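Local coordinates for divalent-cation tolerance protein CutA (Thermus thermophilus, PDB 1NZA) that is probably involved in cellular resistance toward heavy metals, assembles as a homotrimer and carries sodium ions in this crystal form, at residues Ile7-Pro10 / Val14-Thr17; Ala28-Ile33 / Arg92-Trp97; Thr38-Trp43 / Val47-Glu52; Val57-Thr60 / Lys66-Glu69; Arg70-His75 / Pro80-Leu85. All blocks are in the same frame, centred on the assembly; numbering follows the deposited sequence.

Contact 1: residues Ile7-Pro10 / Val14-Thr17; sequences ITVP and VART. With NA (sodium ion), chain B.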
# COMPACT_ATOMS: atom_id res chain seq x y z
N ILE A 7 -2.03 -0.16 -9.12
CA ILE A 7 -2.68 -0.66 -10.32
C ILE A 7 -2.89 -2.15 -10.09
O ILE A 7 -1.97 -2.82 -9.62
CB ILE A 7 -1.79 -0.52 -11.58
CG1 ILE A 7 -1.40 0.94 -11.80
CG2 ILE A 7 -2.53 -1.04 -12.81
CD1 ILE A 7 -0.33 1.12 -12.85
N THR A 8 -4.07 -2.67 -10.38
CA THR A 8 -4.26 -4.11 -10.24
C THR A 8 -4.41 -4.65 -11.65
O THR A 8 -4.92 -3.96 -12.54
CB THR A 8 -5.48 -4.46 -9.37
OG1 THR A 8 -6.59 -3.67 -9.78
CG2 THR A 8 -5.17 -4.20 -7.90
N VAL A 9 -3.95 -5.89 -11.85
CA VAL A 9 -4.01 -6.55 -13.15
C VAL A 9 -4.49 -7.99 -12.97
O VAL A 9 -4.40 -8.56 -11.89
CB VAL A 9 -2.61 -6.52 -13.83
CG1 VAL A 9 -2.15 -5.07 -14.00
CG2 VAL A 9 -1.60 -7.27 -12.98
N PRO A 10 -5.01 -8.60 -14.05
CA PRO A 10 -5.53 -9.97 -14.01
C PRO A 10 -4.55 -11.13 -14.07
O PRO A 10 -4.92 -12.26 -13.74
CB PRO A 10 -6.49 -9.99 -15.20
CG PRO A 10 -5.76 -9.14 -16.19
CD PRO A 10 -5.31 -7.97 -15.35
N VAL A 14 0.45 -9.68 -17.69
CA VAL A 14 0.15 -8.26 -17.81
C VAL A 14 0.94 -7.47 -16.78
O VAL A 14 1.46 -6.39 -17.07
CB VAL A 14 -1.36 -7.98 -17.60
CG1 VAL A 14 -1.61 -6.48 -17.48
CG2 VAL A 14 -2.16 -8.55 -18.77
N ALA A 15 1.04 -8.01 -15.57
CA ALA A 15 1.78 -7.34 -14.51
C ALA A 15 3.20 -7.02 -14.97
O ALA A 15 3.64 -5.88 -14.88
CB ALA A 15 1.81 -8.23 -13.27
N ARG A 16 3.90 -8.02 -15.48
CA ARG A 16 5.28 -7.83 -15.94
C ARG A 16 5.39 -6.91 -17.15
O ARG A 16 6.29 -6.08 -17.22
CB ARG A 16 5.91 -9.19 -16.25
CG ARG A 16 6.07 -10.06 -15.02
CD ARG A 16 6.76 -11.37 -15.36
NE ARG A 16 8.13 -11.15 -15.83
CZ ARG A 16 9.15 -10.84 -15.04
NH1 ARG A 16 10.36 -10.65 -15.56
NH2 ARG A 16 8.97 -10.74 -13.73
N THR A 17 4.48 -7.07 -18.11
CA THR A 17 4.48 -6.25 -19.31
C THR A 17 4.33 -4.77 -18.93
O THR A 17 5.08 -3.91 -19.41
CB THR A 17 3.33 -6.63 -20.25
OG1 THR A 17 3.46 -8.01 -20.62
CG2 THR A 17 3.34 -5.76 -21.50
NA NA B . -8.69 -4.61 -9.77
O HOH W 1 -9.04 -3.27 -7.65
O HOH W 2 -10.89 -5.54 -9.59
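Val9 and Pro10 close against Val14 and Ala15 where the first beta-strand of a ferredoxin-like fold turns into its first helix, next to a sodium site. The evidence for close packing is a pair of methyl contacts made by Val9. Its CG2, lodged in the cleft flanked by its own amide nitrogen and carbonyl carbon (CG1 lies at chi1 -59°), comes within 3.6 Å of Ala15 CB. Val9 CB and CG1 instead meet Val14 CG1, with CB of Val9 3.8 Å from CG1 of Val14. The two valine side chains run alongside each other in opposing senses, so they touch along their flanks. Pro10 adds a looser contact, its CG 4.5 Å from Val14 CG2. Farther along the helix, Arg16 reaches outward to form a salt bridge with Glu49 of the second subunit.

Thr8 takes no part in this packing. Its hydroxyl OG1 binds the sodium ion at 2.3 Å, with Glu81 as a hydrogen-bond partner. Water 2 at 2.4 Å from the ion and water 1 at 2.5 Å are further ligands, and the carboxylate of Glu52 completes the set. No hydrogen bond joins segment 7-10 to segment 14-17: their association is apolar, and neighbouring strand residues serve different ends, Val9 gripping the helix while Thr8 offers its oxygen to the ion.

Contact 2: residues Ala28-Ile33 / Arg92-Trp97; sequences AACVNI and REYLDW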
# COMPACT_ATOMS: atom_id res chain seq x y z
N ALA A 28 8.33 5.57 -14.72
CA ALA A 28 8.42 5.11 -13.34
C ALA A 28 9.86 4.65 -13.14
O ALA A 28 10.49 4.18 -14.09
CB ALA A 28 7.44 3.97 -13.10
N ALA A 29 10.37 4.78 -11.93
CA ALA A 29 11.74 4.38 -11.64
C ALA A 29 11.77 2.97 -11.08
O ALA A 29 12.75 2.24 -11.23
CB ALA A 29 12.37 5.33 -10.63
N CYS A 30 10.67 2.60 -10.43
CA CYS A 30 10.58 1.28 -9.82
C CYS A 30 9.14 0.80 -9.80
O CYS A 30 8.21 1.60 -9.69
CB CYS A 30 11.10 1.35 -8.39
SG CYS A 30 10.97 -0.18 -7.44
N VAL A 31 8.95 -0.51 -9.92
CA VAL A 31 7.62 -1.09 -9.86
C VAL A 31 7.69 -2.39 -9.07
O VAL A 31 8.52 -3.25 -9.37
CB VAL A 31 7.06 -1.41 -11.27
CG1 VAL A 31 5.72 -2.11 -11.14
CG2 VAL A 31 6.90 -0.13 -12.08
N ASN A 32 6.84 -2.52 -8.06
CA ASN A 32 6.80 -3.74 -7.24
C ASN A 32 5.54 -4.51 -7.63
O ASN A 32 4.47 -3.92 -7.73
CB ASN A 32 6.68 -3.42 -5.75
CG ASN A 32 7.79 -2.54 -5.24
OD1 ASN A 32 7.53 -1.55 -4.54
ND2 ASN A 32 9.03 -2.88 -5.56
N ILE A 33 5.68 -5.82 -7.83
CA ILE A 33 4.54 -6.66 -8.17
C ILE A 33 4.23 -7.56 -6.99
O ILE A 33 5.09 -8.32 -6.54
CB ILE A 33 4.84 -7.55 -9.39
CG1 ILE A 33 5.16 -6.66 -10.61
CG2 ILE A 33 3.64 -8.48 -9.67
CD1 ILE A 33 5.60 -7.45 -11.84
N ARG A 92 15.74 10.87 1.19
CA ARG A 92 16.09 11.91 0.22
C ARG A 92 16.84 11.41 -1.01
O ARG A 92 16.51 11.77 -2.14
CB ARG A 92 16.91 13.01 0.91
CG ARG A 92 16.22 13.62 2.13
CD ARG A 92 17.10 14.67 2.81
NE ARG A 92 16.56 15.09 4.10
CZ ARG A 92 15.37 15.67 4.26
NH1 ARG A 92 14.60 15.91 3.21
NH2 ARG A 92 14.95 16.00 5.48
N GLU A 93 17.85 10.57 -0.79
CA GLU A 93 18.62 10.05 -1.91
C GLU A 93 17.79 9.10 -2.77
O GLU A 93 18.00 9.00 -3.97
CB GLU A 93 19.88 9.34 -1.39
CG GLU A 93 20.83 10.29 -0.67
CD GLU A 93 22.13 9.63 -0.27
OE1 GLU A 93 22.86 9.16 -1.17
OE2 GLU A 93 22.42 9.59 0.95
N TYR A 94 16.82 8.43 -2.15
CA TYR A 94 15.96 7.52 -2.89
C TYR A 94 15.00 8.31 -3.76
O TYR A 94 14.78 7.99 -4.92
CB TYR A 94 15.16 6.61 -1.95
CG TYR A 94 14.27 5.64 -2.68
CD1 TYR A 94 14.81 4.54 -3.35
CD2 TYR A 94 12.89 5.84 -2.75
CE1 TYR A 94 14.00 3.66 -4.07
CE2 TYR A 94 12.08 4.97 -3.47
CZ TYR A 94 12.64 3.88 -4.13
OH TYR A 94 11.83 3.01 -4.83
N LEU A 95 14.42 9.37 -3.19
CA LEU A 95 13.48 10.19 -3.93
C LEU A 95 14.15 10.93 -5.09
O LEU A 95 13.52 11.17 -6.12
CB LEU A 95 12.79 11.19 -3.00
CG LEU A 95 11.87 10.56 -1.95
CD1 LEU A 95 11.21 11.65 -1.12
CD2 LEU A 95 10.82 9.70 -2.64
N ASP A 96 15.42 11.30 -4.92
CA ASP A 96 16.14 11.98 -5.98
C ASP A 96 16.32 11.00 -7.13
O ASP A 96 16.11 11.34 -8.29
CB ASP A 96 17.51 12.47 -5.49
CG ASP A 96 18.27 13.23 -6.56
OD1 ASP A 96 17.70 14.20 -7.11
OD2 ASP A 96 19.43 12.86 -6.85
N TRP A 97 16.71 9.77 -6.79
CA TRP A 97 16.90 8.72 -7.78
C TRP A 97 15.59 8.51 -8.51
O TRP A 97 15.56 8.28 -9.72
CB TRP A 97 17.31 7.41 -7.08
CG TRP A 97 17.21 6.19 -7.97
CD1 TRP A 97 18.10 5.80 -8.93
CD2 TRP A 97 16.14 5.24 -7.99
NE1 TRP A 97 17.65 4.66 -9.56
CE2 TRP A 97 16.45 4.29 -9.00
CE3 TRP A 97 14.96 5.09 -7.26
CZ2 TRP A 97 15.61 3.21 -9.30
CZ3 TRP A 97 14.12 4.01 -7.56
CH2 TRP A 97 14.45 3.09 -8.57
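Ala29 and Trp97 provide the ring interaction of this contact, a CH-pi approach. The methyl carbon of Ala29 stands over one face of the indole, 3.6 Å above its plane and displaced toward the rim. Measured from the centroid of the six-membered ring, Ala29 CB is 3.9 Å away and 22° off the ring normal. Trp97 reaches this far because its CG is anti to the backbone N (chi1 166°), which sends the six-membered end of the indole out from the helix toward the start of the strand.

An apolar edge contact comes next. Cys30 CB lies in the indole plane, at its edge, 3.8 Å from Trp97 CH2, so two consecutive residues meet the same ring in different ways, one over a face and one at a border. The strand belongs to the ferredoxin-like core, whereas helix 92-100 is a C-terminal addition that follows its beta-alpha-beta-beta-alpha-beta order. Strand 30-42 is outermost in this chain's antiparallel sheet, yet the sheet does not stop there: Cys30 to Ile33 form an antiparallel ladder with a strand of the second subunit, whose Tyr41 also packs on Cys30 and whose Arg42 packs on Trp97.

Polar atoms approach without hydrogen bonding across the contact. The backbone O of Ala29 is 3.3 Å from Trp97 CH2, and the hydroxyl OH of Tyr94 reaches Cys30 CB at 4.0 Å. Within the helix, Trp97 N bonds to Glu93 O at 3.2 Å, one of the turns that carry Tyr94 and Trp97 side by side toward the strand.

Contact 3: residues Thr38-Trp43 / Val47-Glu52; sequences TSIYRW and VVEDQE. With NA (sodium ion), chain C; NA (sodium ion), chain B.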
# COMPACT_ATOMS: atom_id res chain seq x y z
N THR A 38 -7.05 -11.23 -4.02
CA THR A 38 -8.44 -11.60 -4.27
C THR A 38 -9.10 -10.24 -4.30
O THR A 38 -8.92 -9.45 -3.38
CB THR A 38 -9.06 -12.39 -3.10
OG1 THR A 38 -8.48 -13.70 -3.05
CG2 THR A 38 -10.56 -12.52 -3.29
N SER A 39 -9.83 -9.94 -5.36
CA SER A 39 -10.49 -8.64 -5.43
C SER A 39 -12.00 -8.80 -5.45
O SER A 39 -12.54 -9.63 -6.19
CB SER A 39 -10.01 -7.88 -6.67
OG SER A 39 -8.60 -7.68 -6.60
N ILE A 40 -12.67 -8.02 -4.61
CA ILE A 40 -14.12 -8.07 -4.51
C ILE A 40 -14.63 -6.66 -4.79
O ILE A 40 -14.32 -5.72 -4.05
CB ILE A 40 -14.55 -8.55 -3.10
CG1 ILE A 40 -13.98 -9.96 -2.85
CG2 ILE A 40 -16.06 -8.58 -2.99
CD1 ILE A 40 -14.27 -10.52 -1.47
N TYR A 41 -15.40 -6.51 -5.86
CA TYR A 41 -15.92 -5.20 -6.23
C TYR A 41 -17.34 -5.22 -6.76
O TYR A 41 -17.90 -6.27 -7.05
CB TYR A 41 -15.00 -4.54 -7.27
CG TYR A 41 -14.67 -5.40 -8.46
CD1 TYR A 41 -13.75 -6.45 -8.36
CD2 TYR A 41 -15.28 -5.17 -9.69
CE1 TYR A 41 -13.43 -7.24 -9.47
CE2 TYR A 41 -14.97 -5.95 -10.81
CZ TYR A 41 -14.05 -6.98 -10.69
OH TYR A 41 -13.74 -7.75 -11.79
N ARG A 42 -17.93 -4.04 -6.87
CA ARG A 42 -19.30 -3.94 -7.37
C ARG A 42 -19.33 -3.75 -8.87
O ARG A 42 -18.56 -2.98 -9.44
CB ARG A 42 -20.02 -2.77 -6.69
CG ARG A 42 -21.41 -2.52 -7.24
CD ARG A 42 -22.16 -1.55 -6.36
NE ARG A 42 -22.41 -2.12 -5.04
CZ ARG A 42 -23.18 -3.18 -4.81
NH1 ARG A 42 -23.79 -3.79 -5.82
NH2 ARG A 42 -23.34 -3.63 -3.57
N TRP A 43 -20.24 -4.47 -9.52
CA TRP A 43 -20.40 -4.39 -10.96
C TRP A 43 -21.85 -4.71 -11.30
O TRP A 43 -22.31 -5.84 -11.12
CB TRP A 43 -19.46 -5.38 -11.65
CG TRP A 43 -19.25 -5.10 -13.10
CD1 TRP A 43 -18.85 -3.92 -13.65
CD2 TRP A 43 -19.39 -6.02 -14.18
NE1 TRP A 43 -18.73 -4.05 -15.01
CE2 TRP A 43 -19.05 -5.33 -15.37
CE3 TRP A 43 -19.76 -7.37 -14.27
CZ2 TRP A 43 -19.07 -5.94 -16.63
CZ3 TRP A 43 -19.78 -7.98 -15.52
CH2 TRP A 43 -19.44 -7.26 -16.68
N VAL A 47 -22.00 -7.89 -6.50
CA VAL A 47 -20.67 -8.03 -5.91
C VAL A 47 -19.95 -9.21 -6.57
O VAL A 47 -20.36 -10.36 -6.39
CB VAL A 47 -20.76 -8.27 -4.39
CG1 VAL A 47 -19.37 -8.37 -3.79
CG2 VAL A 47 -21.55 -7.15 -3.73
N VAL A 48 -18.91 -8.92 -7.34
CA VAL A 48 -18.15 -9.96 -8.04
C VAL A 48 -16.74 -10.13 -7.49
O VAL A 48 -16.25 -9.29 -6.74
CB VAL A 48 -18.06 -9.67 -9.55
CG1 VAL A 48 -19.46 -9.62 -10.15
CG2 VAL A 48 -17.33 -8.36 -9.79
N GLU A 49 -16.08 -11.21 -7.89
CA GLU A 49 -14.73 -11.50 -7.41
C GLU A 49 -13.77 -11.77 -8.55
O GLU A 49 -14.16 -12.22 -9.63
CB GLU A 49 -14.80 -12.72 -6.49
CG GLU A 49 -13.53 -13.03 -5.74
CD GLU A 49 -13.76 -14.08 -4.68
OE1 GLU A 49 -14.77 -13.97 -3.96
OE2 GLU A 49 -12.93 -15.00 -4.56
N ASP A 50 -12.48 -11.50 -8.32
CA ASP A 50 -11.48 -11.73 -9.34
C ASP A 50 -10.13 -12.03 -8.69
O ASP A 50 -9.94 -11.74 -7.52
CB ASP A 50 -11.37 -10.49 -10.24
CG ASP A 50 -10.63 -10.75 -11.51
OD1 ASP A 50 -10.43 -11.94 -11.81
OD2 ASP A 50 -10.25 -9.79 -12.21
N GLN A 51 -9.23 -12.64 -9.45
CA GLN A 51 -7.89 -12.94 -8.95
C GLN A 51 -6.99 -11.92 -9.62
O GLN A 51 -7.03 -11.77 -10.84
CB GLN A 51 -7.46 -14.34 -9.36
CG GLN A 51 -8.34 -15.42 -8.83
CD GLN A 51 -7.84 -16.78 -9.23
OE1 GLN A 51 -6.77 -17.21 -8.79
NE2 GLN A 51 -8.59 -17.47 -10.08
N GLU A 52 -6.17 -11.22 -8.84
CA GLU A 52 -5.32 -10.18 -9.40
C GLU A 52 -3.95 -10.09 -8.76
O GLU A 52 -3.63 -10.81 -7.82
CB GLU A 52 -5.98 -8.81 -9.23
CG GLU A 52 -7.35 -8.66 -9.87
CD GLU A 52 -7.82 -7.22 -9.83
OE1 GLU A 52 -7.92 -6.65 -8.72
OE2 GLU A 52 -8.06 -6.65 -10.91
NA NA C . -9.60 -12.85 -13.66
NA NA B . -8.69 -4.61 -9.77
O HOH W 3 -11.02 -7.34 -11.76
O HOH W 4 -14.71 -10.91 -12.13
O HOH W 5 -9.41 -10.66 -14.61
O HOH W 6 -7.31 -12.78 -13.12
O HOH W 1 -9.04 -3.27 -7.65
O HOH W 2 -10.89 -5.54 -9.59
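Val48 CG2 sits over the ring of Tyr41 in a CH-pi contact, 3.7 Å from the centroid and 18° off the normal. A chi1 of 51° folds Tyr41 CG back over its own main chain, turning the ring across the neighbouring strand. Asp50 CB meets that ring at its edge, 3.9 Å from Tyr41 CE1. On the opposite face of the hairpin, Ile40 CG2 and Val47 CG1 press together at 3.4 Å, tighter than usual for two carbons.

Between these layers runs an antiparallel ladder. Ser39-Asp50 and Tyr41-Val48 are its hydrogen-bonded pairs, each joined by two backbone bonds. The sodium-binding polar groups lie toward the tyrosine side. Both carboxylate oxygens of Glu52 grip one sodium ion, each at 2.4 Å. Ser39 OG donates to Glu52 OE1; their 2.5 Å separation is unusually short and its exact length doubtful. A second sodium is held by Asp50 OD1 at 2.2 Å, along with waters 5 and 6. Water 3 accepts from Tyr41 OH and donates to both Asp50 OD2 and Glu52 OE2, tying the two acidic residues together.

The hairpin is the far end of strands 30-42 and 47-60 and reaches the third subunit: Thr38 to Tyr41 continue the sheet with a strand of that chain, whose Arg16 forms a salt bridge with Glu49 and whose Ala19, on helix 12-24, packs on Ile40.

Contact 4: residues Val57-Thr60 / Lys66-Glu69; sequences VKTT and KLKE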
# COMPACT_ATOMS: atom_id res chain seq x y z
N VAL A 57 3.72 1.40 -8.10
CA VAL A 57 4.59 2.17 -9.00
C VAL A 57 5.14 3.46 -8.41
O VAL A 57 4.37 4.33 -7.99
CB VAL A 57 3.82 2.53 -10.29
CG1 VAL A 57 4.76 3.14 -11.32
CG2 VAL A 57 3.13 1.28 -10.85
N LYS A 58 6.46 3.60 -8.39
CA LYS A 58 7.11 4.80 -7.86
C LYS A 58 7.30 5.78 -9.03
O LYS A 58 8.13 5.55 -9.91
CB LYS A 58 8.46 4.45 -7.26
CG LYS A 58 8.46 3.16 -6.45
CD LYS A 58 7.47 3.20 -5.30
CE LYS A 58 7.12 1.79 -4.85
NZ LYS A 58 8.36 0.96 -4.69
N THR A 59 6.55 6.88 -9.02
CA THR A 59 6.63 7.84 -10.12
C THR A 59 6.42 9.28 -9.64
O THR A 59 6.60 9.57 -8.46
CB THR A 59 5.58 7.47 -11.19
OG1 THR A 59 5.71 8.33 -12.33
CG2 THR A 59 4.19 7.57 -10.61
N THR A 60 6.06 10.17 -10.56
CA THR A 60 5.83 11.58 -10.22
C THR A 60 4.56 12.11 -10.89
O THR A 60 4.04 11.51 -11.84
CB THR A 60 7.00 12.47 -10.68
OG1 THR A 60 7.02 12.55 -12.10
CG2 THR A 60 8.32 11.90 -10.20
N LYS A 66 1.13 10.63 -18.62
CA LYS A 66 1.68 9.74 -19.63
C LYS A 66 1.56 8.29 -19.15
O LYS A 66 1.34 7.38 -19.94
CB LYS A 66 3.14 10.08 -19.92
CG LYS A 66 3.36 11.45 -20.54
CD LYS A 66 3.12 12.58 -19.54
CE LYS A 66 3.39 13.94 -20.18
NZ LYS A 66 3.16 15.06 -19.23
N LEU A 67 1.72 8.10 -17.85
CA LEU A 67 1.61 6.76 -17.27
C LEU A 67 0.21 6.22 -17.49
O LEU A 67 0.03 5.07 -17.90
CB LEU A 67 1.95 6.81 -15.78
CG LEU A 67 1.81 5.52 -14.97
CD1 LEU A 67 2.69 5.59 -13.75
CD2 LEU A 67 0.36 5.31 -14.59
N LYS A 68 -0.81 7.04 -17.22
CA LYS A 68 -2.18 6.60 -17.42
C LYS A 68 -2.42 6.16 -18.85
O LYS A 68 -3.04 5.13 -19.09
CB LYS A 68 -3.18 7.71 -17.08
CG LYS A 68 -3.41 7.92 -15.59
CD LYS A 68 -4.67 8.76 -15.35
CE LYS A 68 -4.58 10.11 -16.04
NZ LYS A 68 -5.82 10.93 -15.84
N GLU A 69 -1.94 6.95 -19.80
CA GLU A 69 -2.10 6.64 -21.22
C GLU A 69 -1.50 5.29 -21.57
O GLU A 69 -2.14 4.46 -22.22
CB GLU A 69 -1.46 7.72 -22.10
CG GLU A 69 -2.33 8.94 -22.31
CD GLU A 69 -1.69 9.96 -23.23
OE1 GLU A 69 -1.26 9.58 -24.34
OE2 GLU A 69 -1.61 11.14 -22.84
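Val57 and Thr59 meet Leu67 where the second helix of the ferredoxin-like fold covers the sheet, strand 47-60 leading directly into helix 64-74, which lies against it. This is a small, buried contact resting on one leucine: 87 Å² is covered in total, and the nearest CA atoms, those of Thr59 and Leu67, remain 8.8 Å apart, so side chains alone bridge from helix to strand. To span this distance, a chi1 of 176° swings Leu67 CG away from its own amide nitrogen and out from the helix. Its CD1 meets Val57 CG1 tip to tip at 4.0 Å. Toward Thr59 the side chain comes at a slant, the same CD1 lying 4.0 Å from Thr59 CG2.

Strand alternation explains the choice of partners. Val57 and Thr59 point toward the helix, whereas Lys58 points away and carries its NZ to Asn32 and, across the subunit boundary, into a salt bridge with Glu81 of the second subunit. Thr59 divides its two branches between chemistries: CG2 faces the leucine, while OG1 is hydrogen-bonded to the backbone O of Leu27. No hydrogen bond crosses between the two segments. Val57 also packs on Val5 and Ile7 of strand 2-9, which places Leu67 above the middle strands of the sheet. The two methyls that receive Leu67 CD1, Val57 CG1 and Thr59 CG2, are themselves 4.5 Å apart.

Contact 5: residues Arg70-His75 / Pro80-Leu85; sequences RVKALH and PEIVAL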
# COMPACT_ATOMS: atom_id res chain seq x y z
N ARG A 70 -0.26 5.07 -21.14
CA ARG A 70 0.41 3.81 -21.44
C ARG A 70 -0.29 2.64 -20.74
O ARG A 70 -0.43 1.57 -21.33
CB ARG A 70 1.88 3.89 -21.01
CG ARG A 70 2.66 5.03 -21.65
CD ARG A 70 2.74 4.90 -23.17
NE ARG A 70 3.58 3.77 -23.59
CZ ARG A 70 3.14 2.72 -24.27
NH1 ARG A 70 1.86 2.64 -24.62
NH2 ARG A 70 3.98 1.75 -24.61
N VAL A 71 -0.73 2.85 -19.51
CA VAL A 71 -1.41 1.78 -18.78
C VAL A 71 -2.73 1.38 -19.43
O VAL A 71 -3.03 0.19 -19.56
CB VAL A 71 -1.67 2.17 -17.31
CG1 VAL A 71 -2.48 1.08 -16.62
CG2 VAL A 71 -0.35 2.38 -16.59
N LYS A 72 -3.53 2.36 -19.83
CA LYS A 72 -4.81 2.06 -20.46
C LYS A 72 -4.59 1.28 -21.75
O LYS A 72 -5.38 0.40 -22.10
CB LYS A 72 -5.58 3.35 -20.75
CG LYS A 72 -6.04 4.06 -19.49
CD LYS A 72 -6.71 5.39 -19.81
CE LYS A 72 -7.10 6.11 -18.54
NZ LYS A 72 -7.63 7.47 -18.82
N ALA A 73 -3.50 1.59 -22.45
CA ALA A 73 -3.17 0.92 -23.71
C ALA A 73 -2.76 -0.54 -23.50
O ALA A 73 -3.23 -1.43 -24.20
CB ALA A 73 -2.04 1.67 -24.41
N LEU A 74 -1.89 -0.77 -22.52
CA LEU A 74 -1.41 -2.11 -22.22
C LEU A 74 -2.41 -2.95 -21.43
O LEU A 74 -2.53 -4.15 -21.66
CB LEU A 74 -0.09 -2.02 -21.43
CG LEU A 74 1.11 -1.39 -22.14
CD1 LEU A 74 2.24 -1.18 -21.15
CD2 LEU A 74 1.58 -2.30 -23.28
N HIS A 75 -3.13 -2.32 -20.50
CA HIS A 75 -4.10 -3.04 -19.68
C HIS A 75 -5.26 -3.55 -20.54
O HIS A 75 -5.82 -2.82 -21.35
CB HIS A 75 -4.63 -2.11 -18.58
CG HIS A 75 -5.17 -2.83 -17.38
ND1 HIS A 75 -6.30 -3.61 -17.42
CD2 HIS A 75 -4.73 -2.86 -16.09
CE1 HIS A 75 -6.54 -4.10 -16.22
NE2 HIS A 75 -5.61 -3.66 -15.39
N PRO A 80 -9.24 0.45 -16.10
CA PRO A 80 -8.29 -0.10 -15.14
C PRO A 80 -8.12 0.76 -13.90
O PRO A 80 -8.24 1.98 -13.95
CB PRO A 80 -7.01 -0.20 -15.95
CG PRO A 80 -7.10 1.01 -16.83
CD PRO A 80 -8.54 0.98 -17.29
N GLU A 81 -7.83 0.11 -12.78
CA GLU A 81 -7.60 0.84 -11.56
C GLU A 81 -6.23 1.48 -11.63
O GLU A 81 -5.23 0.79 -11.82
CB GLU A 81 -7.63 -0.08 -10.34
CG GLU A 81 -7.16 0.63 -9.07
CD GLU A 81 -7.03 -0.30 -7.89
OE1 GLU A 81 -6.93 0.22 -6.75
OE2 GLU A 81 -7.01 -1.53 -8.08
N ILE A 82 -6.19 2.80 -11.49
CA ILE A 82 -4.94 3.55 -11.48
C ILE A 82 -5.14 4.67 -10.47
O ILE A 82 -5.78 5.68 -10.78
CB ILE A 82 -4.61 4.21 -12.84
CG1 ILE A 82 -4.75 3.19 -13.97
CG2 ILE A 82 -3.19 4.76 -12.81
CD1 ILE A 82 -4.47 3.76 -15.35
N VAL A 83 -4.63 4.49 -9.25
CA VAL A 83 -4.78 5.51 -8.22
C VAL A 83 -3.42 5.90 -7.66
O VAL A 83 -2.60 5.04 -7.35
CB VAL A 83 -5.69 5.02 -7.07
CG1 VAL A 83 -7.05 4.59 -7.62
CG2 VAL A 83 -5.02 3.88 -6.32
N ALA A 84 -3.19 7.21 -7.53
CA ALA A 84 -1.92 7.70 -7.01
C ALA A 84 -2.04 8.18 -5.56
O ALA A 84 -2.95 8.92 -5.22
CB ALA A 84 -1.42 8.85 -7.89
N LEU A 85 -1.09 7.74 -4.73
CA LEU A 85 -1.05 8.14 -3.33
C LEU A 85 0.15 9.07 -3.21
O LEU A 85 1.23 8.76 -3.70
CB LEU A 85 -0.85 6.91 -2.43
CG LEU A 85 -1.83 5.76 -2.65
CD1 LEU A 85 -1.47 4.64 -1.69
CD2 LEU A 85 -3.26 6.23 -2.40
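Pro80 and His75 make a CH-pi contact: CB of Pro80 stands over the centre of the imidazole, 3.4 Å above its plane. Its distance to the ring centroid is 3.5 Å, with a deviation of 13° from the normal, so the approach is nearly perpendicular. A chi1 of -156° presents the ring to the proline.

Apolar contacts flank this pair. Val71 CG1 and Ile82 CD1 reach toward each other tip to tip at 3.6 Å. Lys72 joins through the aliphatic part of its chain, CG being 4.2 Å from Pro80 CG where the two side chains cross at about a right angle.

Hydrogen bonds act on the histidine from outside the contact. NE2 is bonded to the backbone O of Thr8 and ND1 to the backbone N of Tyr77, which together should fix the ring's rotation beneath the proline. Within the helix, His75 N bonds to Val71 O at 2.7 Å, although His75 is the first residue to leave helical geometry. The arrangement is that of the closing alpha-beta connection of a ferredoxin-like fold, helix 64-74 packing onto strand 82-86, outermost in this chain's sheet but continued by a strand of the third subunit.

All five contacts involve one antiparallel sheet. Contacts 1 and 3 share a sodium ion, bound by Thr8 from one and Glu52 from the other, although their centres are 15 Å apart. Contact 5 backs this site: Glu81 OE2 is 2.8 Å from Thr8 OG1, and His75 NE2 is 3.0 Å from Thr8 O, both probable hydrogen bonds. Contacts 4 and 5 use successive parts of helix 64-74 and meet at Leu67 CD2 and Ile82 CG2, 4.0 Å apart. Contact 2 joins contact 4 through Cys30 O and Lys58 N, 3.0 Å apart, but lies about 30 Å from contact 3 between centres, at the other end of strand 30-42.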